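Side-chain contacts in pectinesterase (Sitophilus oryzae, PDB 4PMH), which probably helps digest plant cell walls by hydrolysing the methyl esters of pectin: residues N49-A54 with I69-G74; V79-N84 with S122-A127; S114-L119 with N135-K140. All coordinates share one frame; numbering follows the deposited sequence.

Overall arrangement
The three contacts run from the N-terminal end of the beta-helix to a helix pair beside it. Contact 1, wholly buried, seats helix 51-61 on strand 67-71 by aliphatic packing alone. Contact 2 is partly buried and adds an aromatic pair to branched aliphatic side chains, holding strand 80-82 against the irregular segment 122-127. It touches contact 1, where Gln52 OE1 accepts from Tyr81 N. Contact 3, also partly buried and the only one with an exposed touching residue, joins helices 113-120 and 131-138 through a tyrosine, a disulfide-bonded cysteine, an alanine and a lysine stem. A hydroxyl-to-hydroxyl hydrogen bond between Tyr81 and Tyr116 couples contacts 2 and 3; contacts 1 and 3 do not touch.

Contact 1 of 3, residues N49-A54 with I69-G74; sequences NTIQAA and IKINAG
Ile51 and Ile71 meet at about a right angle, and the pairing can be followed outward along Ile51. From its CB, the CG2 branch reaches the tip of Ile71, with Ile51 CG2 lying 3.8 Å from Ile71 CD1. The other branch stays with the same partner: Ile51 CG1 and then Ile51 CD1 each approach Ile71 CD1 to 3.9 Å. One terminal methyl is thus held by three carbons of a single side chain. The fork can do this because CG2 stands anti to the backbone N while CG1 lies beside that N (chi1 -58°), spreading both arms around the methyl.

This is the helix-on-strand packing of a beta-alpha-beta unit, in which helix 51-61 connects strand 42-44 to the parallel strand 67-71; as in other pectinesterases, the helix covers the N-terminal end of a right-handed parallel beta-helix. Ile103 of strand 101-105 also touches both isoleucines.

One helical turn on, Ala54 CB rests 3.8 Å from Ile69 CG2, and Ile69 CD1 lies 3.9 Å from the backbone oxygen Ala54 O. The start of the helix is fixed by Thr50 at the N-cap, whose OG1 accepts from Ala53 N at 3.2 Å with an N-H...O angle of 149°. Glu78 OE1 takes the hydrogen of Ile51 N.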
loop_
_atom_site.group_PDB
_atom_site.type_symbol
_atom_site.label_atom_id
_atom_site.label_comp_id
_atom_site.label_asym_id
_atom_site.label_seq_id
_atom_site.Cartn_x
_atom_site.Cartn_y
_atom_site.Cartn_z
ATOM N N ASN A 49 -4.741 12.961 -24.102
ATOM C CA ASN A 49 -3.670 13.860 -23.642
ATOM C C ASN A 49 -3.627 14.041 -22.122
ATOM O O ASN A 49 -2.723 14.709 -21.624
ATOM C CB ASN A 49 -3.750 15.244 -24.327
ATOM C CG ASN A 49 -3.522 15.174 -25.833
ATOM O OD1 ASN A 49 -3.299 14.097 -26.386
ATOM N ND2 ASN A 49 -3.611 16.315 -26.498
ATOM N N THR A 50 -4.628 13.517 -21.409
ATOM C CA THR A 50 -4.527 13.270 -19.974
ATOM C C THR A 50 -4.805 11.779 -19.753
ATOM O O THR A 50 -5.468 11.139 -20.573
ATOM C CB THR A 50 -5.538 14.093 -19.169
ATOM O OG1 THR A 50 -6.864 13.727 -19.554
ATOM C CG2 THR A 50 -5.342 15.584 -19.391
ATOM N N ILE A 51 -4.321 11.241 -18.639
ATOM C CA ILE A 51 -4.581 9.845 -18.300
ATOM C C ILE A 51 -6.051 9.671 -17.944
ATOM O O ILE A 51 -6.698 8.700 -18.379
ATOM C CB ILE A 51 -3.683 9.330 -17.150
ATOM C CG1 ILE A 51 -2.194 9.485 -17.502
ATOM C CG2 ILE A 51 -4.012 7.852 -16.850
ATOM C CD1 ILE A 51 -1.273 9.559 -16.301
ATOM N N GLN A 52 -6.591 10.626 -17.180
ATOM C CA GLN A 52 -7.999 10.580 -16.766
ATOM C C GLN A 52 -8.889 10.403 -17.995
ATOM O O GLN A 52 -9.834 9.634 -17.951
ATOM C CB GLN A 52 -8.419 11.840 -15.986
ATOM C CG GLN A 52 -9.744 11.664 -15.229
ATOM C CD GLN A 52 -9.692 10.494 -14.254
ATOM O OE1 GLN A 52 -8.799 10.422 -13.412
ATOM N NE2 GLN A 52 -10.621 9.550 -14.399
ATOM N N ALA A 53 -8.582 11.119 -19.078
ATOM C CA ALA A 53 -9.376 11.031 -20.307
ATOM C C ALA A 53 -9.406 9.623 -20.893
ATOM O O ALA A 53 -10.430 9.191 -21.403
ATOM C CB ALA A 53 -8.890 12.018 -21.356
ATOM N N ALA A 54 -8.293 8.910 -20.819
ATOM C CA ALA A 54 -8.251 7.530 -21.316
ATOM C C ALA A 54 -9.075 6.616 -20.392
ATOM O O ALA A 54 -9.779 5.747 -20.861
ATOM C CB ALA A 54 -6.825 7.040 -21.403
ATOM N N ILE A 69 -5.072 0.405 -21.240
ATOM C CA ILE A 69 -4.719 1.794 -21.346
ATOM C C ILE A 69 -3.211 1.886 -21.260
ATOM O O ILE A 69 -2.635 1.631 -20.197
ATOM C CB ILE A 69 -5.331 2.634 -20.212
ATOM C CG1 ILE A 69 -6.843 2.683 -20.389
ATOM C CG2 ILE A 69 -4.736 4.043 -20.211
ATOM C CD1 ILE A 69 -7.628 2.999 -19.147
ATOM N N LYS A 70 -2.581 2.261 -22.374
ATOM C CA LYS A 70 -1.148 2.462 -22.423
ATOM C C LYS A 70 -0.797 3.919 -22.172
ATOM O O LYS A 70 -1.351 4.811 -22.815
ATOM C CB LYS A 70 -0.618 2.049 -23.774
ATOM C CG LYS A 70 0.875 2.212 -23.883
ATOM C CD LYS A 70 1.404 1.524 -25.135
ATOM C CE LYS A 70 1.062 2.297 -26.384
ATOM N NZ LYS A 70 1.907 1.831 -27.526
ATOM N N ILE A 71 0.127 4.158 -21.246
ATOM C CA ILE A 71 0.615 5.514 -20.995
ATOM C C ILE A 71 2.017 5.666 -21.564
ATOM O O ILE A 71 2.989 5.113 -21.029
ATOM C CB ILE A 71 0.652 5.850 -19.483
ATOM C CG1 ILE A 71 -0.711 5.549 -18.828
ATOM C CG2 ILE A 71 1.092 7.304 -19.277
ATOM C CD1 ILE A 71 -0.816 5.864 -17.340
ATOM N N ASN A 72 2.142 6.447 -22.628
ATOM C CA ASN A 72 3.447 6.676 -23.210
ATOM C C ASN A 72 4.411 7.209 -22.169
ATOM O O ASN A 72 4.018 7.973 -21.277
ATOM C CB ASN A 72 3.363 7.649 -24.383
ATOM C CG ASN A 72 2.906 6.985 -25.665
ATOM O OD1 ASN A 72 2.764 5.769 -25.738
ATOM N ND2 ASN A 72 2.697 7.788 -26.693
ATOM N N ALA A 73 5.673 6.805 -22.316
ATOM C CA ALA A 73 6.743 7.224 -21.441
ATOM C C ALA A 73 6.738 8.736 -21.275
ATOM O O ALA A 73 6.514 9.469 -22.236
ATOM C CB ALA A 73 8.078 6.766 -22.013
ATOM N N GLY A 74 6.949 9.215 -20.056
ATOM C CA GLY A 74 6.878 10.651 -19.793
ATOM C C GLY A 74 6.627 10.947 -18.328
ATOM O O GLY A 74 6.504 10.038 -17.513
#

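Contact 2 of 3, residues V79-N84 with S122-A127; sequences VVYIPN and SLFNSA
Val79 and Leu123 mark the nearest approach of the two backbones, their CA atoms 8.2 Å apart, with the extended 80-82 strand on one side and an irregular segment on the other. Strand 80-82 is the outermost strand of a short parallel sheet in the right-handed beta-helix, pairing with strand 152-154, while residues 122-127 belong to the link between helices 113-120 and 131-138. With backbones this far apart, the contact is made by side chains, with Leu123 CD1 also reaching Val79 N at 3.8 Å.

Phe124 has the largest share. Its far carbon, Phe124 CZ, comes 3.4 Å from Tyr81 CD2 by an oblique approach. The ring planes are inclined by 29° and displaced, with little overlap, the centroids 5.2 Å apart. Val79 touches both rings. Its CG2 lies over one face of the Tyr81 ring, toward the rim, and at the same time meets the edge of Phe124, in plane, at 3.8 Å from Phe124 CE2. With Val79 CG1 beside the backbone N (chi1 -66°), CG2 falls between that N and the carbonyl carbon, from where it also touches Leu123 CD1 at 3.9 Å.

Tyr134 stacks on Phe124, and the hydroxyl of Tyr81 is hydrogen-bonded to that of Tyr116. Were Tyr81 replaced by alanine, Phe124 CZ and Val79 CG2 would probably lose the ring they rest against, and the Tyr116 hydroxyl its mate.

Beyond the aromatic pair the loop folds back in an Asx turn: Asn125 OD1 accepts from Ala127 N at 2.8 Å, the N-H...O angle a nearly straight 169°.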
loop_
_atom_site.group_PDB
_atom_site.type_symbol
_atom_site.label_atom_id
_atom_site.label_comp_id
_atom_site.label_asym_id
_atom_site.label_seq_id
_atom_site.Cartn_x
_atom_site.Cartn_y
_atom_site.Cartn_z
ATOM N N VAL A 79 -3.582 13.563 -11.214
ATOM C CA VAL A 79 -4.160 12.391 -10.569
ATOM C C VAL A 79 -4.743 11.433 -11.597
ATOM O O VAL A 79 -4.994 11.809 -12.754
ATOM C CB VAL A 79 -5.268 12.753 -9.569
ATOM C CG1 VAL A 79 -4.690 13.516 -8.390
ATOM C CG2 VAL A 79 -6.403 13.520 -10.232
ATOM N N VAL A 80 -4.967 10.201 -11.157
ATOM C CA VAL A 80 -5.698 9.183 -11.925
ATOM C C VAL A 80 -6.711 8.553 -10.983
ATOM O O VAL A 80 -6.331 7.963 -9.965
ATOM C CB VAL A 80 -4.747 8.101 -12.464
ATOM C CG1 VAL A 80 -5.502 7.085 -13.315
ATOM C CG2 VAL A 80 -3.613 8.736 -13.248
ATOM N N TYR A 81 -7.995 8.729 -11.293
ATOM C CA TYR A 81 -9.082 8.266 -10.451
ATOM C C TYR A 81 -9.819 7.190 -11.224
ATOM O O TYR A 81 -10.301 7.439 -12.337
ATOM C CB TYR A 81 -10.070 9.384 -10.111
ATOM C CG TYR A 81 -9.611 10.442 -9.116
ATOM C CD1 TYR A 81 -8.397 10.359 -8.458
ATOM C CD2 TYR A 81 -10.435 11.527 -8.816
ATOM C CE1 TYR A 81 -8.004 11.337 -7.562
ATOM C CE2 TYR A 81 -10.062 12.502 -7.898
ATOM C CZ TYR A 81 -8.843 12.402 -7.282
ATOM O OH TYR A 81 -8.447 13.377 -6.388
ATOM N N ILE A 82 -9.884 5.998 -10.636
ATOM C CA ILE A 82 -10.697 4.903 -11.189
ATOM C C ILE A 82 -11.911 4.718 -10.298
ATOM O O ILE A 82 -11.805 4.107 -9.245
ATOM C CB ILE A 82 -9.963 3.542 -11.282
ATOM C CG1 ILE A 82 -8.515 3.681 -11.759
ATOM C CG2 ILE A 82 -10.784 2.575 -12.132
ATOM C CD1 ILE A 82 -8.302 3.958 -13.225
ATOM N N PRO A 83 -13.076 5.260 -10.700
ATOM C CA PRO A 83 -14.300 5.056 -9.940
ATOM C C PRO A 83 -14.832 3.635 -10.123
ATOM O O PRO A 83 -14.422 2.939 -11.041
ATOM C CB PRO A 83 -15.257 6.077 -10.553
ATOM C CG PRO A 83 -14.834 6.135 -11.975
ATOM C CD PRO A 83 -13.338 5.975 -11.959
ATOM N N ASN A 84 -15.760 3.231 -9.270
ATOM C CA ASN A 84 -16.307 1.872 -9.333
ATOM C C ASN A 84 -16.926 1.621 -10.710
ATOM O O ASN A 84 -17.643 2.469 -11.227
ATOM C CB ASN A 84 -17.339 1.643 -8.229
ATOM C CG ASN A 84 -17.517 0.159 -7.876
ATOM O OD1 ASN A 84 -17.085 -0.737 -8.598
ATOM N ND2 ASN A 84 -18.164 -0.092 -6.757
ATOM N N SER A 122 -8.862 20.967 -13.522
ATOM C CA SER A 122 -9.008 20.948 -14.969
ATOM C C SER A 122 -9.040 19.533 -15.554
ATOM O O SER A 122 -9.244 19.371 -16.748
ATOM C CB SER A 122 -7.914 21.784 -15.647
ATOM O OG SER A 122 -6.612 21.274 -15.386
ATOM N N LEU A 123 -8.876 18.514 -14.729
ATOM C CA LEU A 123 -9.011 17.140 -15.209
ATOM C C LEU A 123 -10.463 16.652 -15.206
ATOM O O LEU A 123 -10.746 15.570 -15.743
ATOM C CB LEU A 123 -8.148 16.197 -14.367
ATOM C CG LEU A 123 -6.646 16.432 -14.498
ATOM C CD1 LEU A 123 -5.913 15.726 -13.369
ATOM C CD2 LEU A 123 -6.139 15.961 -15.859
ATOM N N PHE A 124 -11.374 17.438 -14.618
ATOM C CA PHE A 124 -12.710 16.935 -14.304
ATOM C C PHE A 124 -13.841 17.855 -14.777
ATOM O O PHE A 124 -13.873 19.043 -14.444
ATOM C CB PHE A 124 -12.826 16.646 -12.801
ATOM C CG PHE A 124 -11.844 15.620 -12.319
ATOM C CD1 PHE A 124 -12.086 14.263 -12.512
ATOM C CD2 PHE A 124 -10.691 16.001 -11.672
ATOM C CE1 PHE A 124 -11.183 13.312 -12.085
ATOM C CE2 PHE A 124 -9.780 15.066 -11.231
ATOM C CZ PHE A 124 -10.024 13.712 -11.432
ATOM N N ASN A 125 -14.726 17.299 -15.600
ATOM C CA ASN A 125 -16.004 17.940 -15.933
ATOM C C ASN A 125 -17.124 17.251 -15.144
ATOM O O ASN A 125 -17.041 16.046 -14.839
ATOM C CB ASN A 125 -16.248 17.876 -17.460
ATOM C CG ASN A 125 -17.582 18.479 -17.883
ATOM O OD1 ASN A 125 -18.624 17.851 -17.730
ATOM N ND2 ASN A 125 -17.548 19.684 -18.460
ATOM N N SER A 126 -18.175 18.000 -14.819
ATOM C CA SER A 126 -19.275 17.475 -13.989
ATOM C C SER A 126 -20.004 16.269 -14.589
ATOM O O SER A 126 -20.669 15.521 -13.871
ATOM C CB SER A 126 -20.278 18.596 -13.672
ATOM O OG SER A 126 -20.848 19.059 -14.872
ATOM N N ALA A 127 -19.876 16.078 -15.897
ATOM C CA ALA A 127 -20.423 14.898 -16.575
ATOM C C ALA A 127 -19.559 13.645 -16.503
ATOM O O ALA A 127 -20.046 12.563 -16.839
ATOM C CB ALA A 127 -20.697 15.226 -18.037
#

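Contact 3 of 3, residues S114-L119 with N135-K140; sequences SAYKSL and NSCASK
Tyr116 extends from its helix toward Cys137 and Ala138, and two torsions put its ring there. Its CG is anti to the backbone N (chi1 169°), which carries the side chain across to the second helix, and chi2 of 87° then turns the ring about CB-CG so that its outer end meets Cys137 obliquely. Tyr116 CZ comes 3.5 Å from Cys137 CB, and Tyr116 CE2 lies 3.7 Å from Ala138 N. The sulfur takes part as a Cys sulfur-aromatic contact: Cys137 SG is 5.2 Å from the centre of the Tyr116 ring, 38° off its normal. On the solvent-exposed side, Lys117 contributes only its stem, with Lys117 CG 3.9 Å from Ala138 CB.

The end of helix 131-138 is tied locally, Asn135 O accepting from Ser139 OG at 2.6 Å and, from the opposite face of its carbonyl plane, from Ser139 N.

The contact thus pairs helix 113-120, which follows strand 101-105, with helix 131-138; the Cys137-Cys148 disulfide binds the latter to helix 145-148, shortly before strand 152-154, while Met107 and Ile144 from adjoining loops pack on the Tyr116 side chain.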
loop_
_atom_site.group_PDB
_atom_site.type_symbol
_atom_site.label_atom_id
_atom_site.label_comp_id
_atom_site.label_asym_id
_atom_site.label_seq_id
_atom_site.Cartn_x
_atom_site.Cartn_y
_atom_site.Cartn_z
ATOM N N SER A 114 -8.740 24.658 -2.021
ATOM C CA SER A 114 -8.505 25.590 -3.125
ATOM C C SER A 114 -7.291 25.192 -3.966
ATOM O O SER A 114 -7.341 25.211 -5.200
ATOM C CB SER A 114 -8.335 27.027 -2.633
ATOM O OG SER A 114 -9.430 27.375 -1.809
ATOM N N ALA A 115 -6.198 24.849 -3.290
ATOM C CA ALA A 115 -4.989 24.433 -3.964
ATOM C C ALA A 115 -5.224 23.130 -4.742
ATOM O O ALA A 115 -4.706 22.959 -5.857
ATOM C CB ALA A 115 -3.852 24.273 -2.964
ATOM N N TYR A 116 -6.023 22.230 -4.167
ATOM C CA TYR A 116 -6.366 20.962 -4.834
ATOM C C TYR A 116 -7.127 21.244 -6.122
ATOM O O TYR A 116 -6.817 20.674 -7.176
ATOM C CB TYR A 116 -7.171 20.074 -3.886
ATOM C CG TYR A 116 -7.813 18.850 -4.505
ATOM C CD1 TYR A 116 -7.115 17.637 -4.631
ATOM C CD2 TYR A 116 -9.124 18.889 -4.939
ATOM C CE1 TYR A 116 -7.721 16.521 -5.188
ATOM C CE2 TYR A 116 -9.742 17.784 -5.498
ATOM C CZ TYR A 116 -9.050 16.598 -5.624
ATOM O OH TYR A 116 -9.696 15.527 -6.193
ATOM N N LYS A 117 -8.086 22.162 -6.058
ATOM C CA LYS A 117 -8.821 22.540 -7.256
ATOM C C LYS A 117 -7.906 23.098 -8.329
ATOM O O LYS A 117 -8.031 22.741 -9.505
ATOM C CB LYS A 117 -9.934 23.530 -6.940
ATOM C CG LYS A 117 -11.093 22.909 -6.184
ATOM C CD LYS A 117 -12.271 23.867 -6.037
ATOM C CE LYS A 117 -13.082 23.960 -7.325
ATOM N NZ LYS A 117 -14.146 25.010 -7.219
ATOM N N SER A 118 -6.997 23.984 -7.933
ATOM C CA SER A 118 -6.065 24.585 -8.889
ATOM C C SER A 118 -5.189 23.529 -9.510
ATOM O O SER A 118 -4.937 23.557 -10.709
ATOM C CB SER A 118 -5.183 25.650 -8.239
ATOM O OG SER A 118 -5.972 26.762 -7.869
ATOM N N LEU A 119 -4.739 22.586 -8.694
ATOM C CA LEU A 119 -3.820 21.574 -9.165
ATOM C C LEU A 119 -4.473 20.545 -10.105
ATOM O O LEU A 119 -3.888 20.196 -11.129
ATOM C CB LEU A 119 -3.153 20.884 -7.969
ATOM C CG LEU A 119 -1.919 20.028 -8.251
ATOM C CD1 LEU A 119 -0.737 20.890 -8.678
ATOM C CD2 LEU A 119 -1.560 19.194 -7.019
ATOM N N ASN A 135 -15.109 15.970 -6.724
ATOM C CA ASN A 135 -15.962 16.903 -6.010
ATOM C C ASN A 135 -15.973 16.676 -4.490
ATOM O O ASN A 135 -15.991 17.632 -3.715
ATOM C CB ASN A 135 -17.385 16.886 -6.571
ATOM C CG ASN A 135 -18.267 17.951 -5.932
ATOM O OD1 ASN A 135 -17.852 19.106 -5.758
ATOM N ND2 ASN A 135 -19.481 17.568 -5.565
ATOM N N SER A 136 -15.926 15.419 -4.062
ATOM C CA SER A 136 -15.888 15.110 -2.634
ATOM C C SER A 136 -14.603 15.614 -1.979
ATOM O O SER A 136 -14.616 16.006 -0.823
ATOM C CB SER A 136 -16.040 13.607 -2.382
ATOM O OG SER A 136 -14.795 12.960 -2.553
ATOM N N CYS A 137 -13.495 15.618 -2.710
ATOM C CA CYS A 137 -12.270 16.228 -2.227
ATOM C C CYS A 137 -12.297 17.759 -2.366
ATOM O O CYS A 137 -11.864 18.484 -1.459
ATOM C CB CYS A 137 -11.075 15.649 -2.969
ATOM S SG CYS A 137 -10.880 13.886 -2.629
ATOM N N ALA A 138 -12.822 18.234 -3.488
ATOM C CA ALA A 138 -12.906 19.670 -3.782
ATOM C C ALA A 138 -13.790 20.400 -2.784
ATOM O O ALA A 138 -13.563 21.574 -2.490
ATOM C CB ALA A 138 -13.418 19.896 -5.192
ATOM N N SER A 139 -14.775 19.689 -2.245
ATOM C CA SER A 139 -15.758 20.296 -1.356
ATOM C C SER A 139 -15.409 20.312 0.127
ATOM O O SER A 139 -16.202 20.808 0.928
ATOM C CB SER A 139 -17.085 19.605 -1.545
ATOM O OG SER A 139 -17.433 19.684 -2.904
ATOM N N LYS A 140 -14.232 19.805 0.488
ATOM C CA LYS A 140 -13.780 19.790 1.875
ATOM C C LYS A 140 -13.451 21.198 2.288
ATOM O O LYS A 140 -13.363 22.071 1.444
ATOM C CB LYS A 140 -12.529 18.930 1.984
ATOM C CG LYS A 140 -12.763 17.445 1.708
ATOM C CD LYS A 140 -12.440 16.606 2.925
ATOM C CE LYS A 140 -13.017 15.202 2.849
ATOM N NZ LYS A 140 -12.598 14.514 1.616
#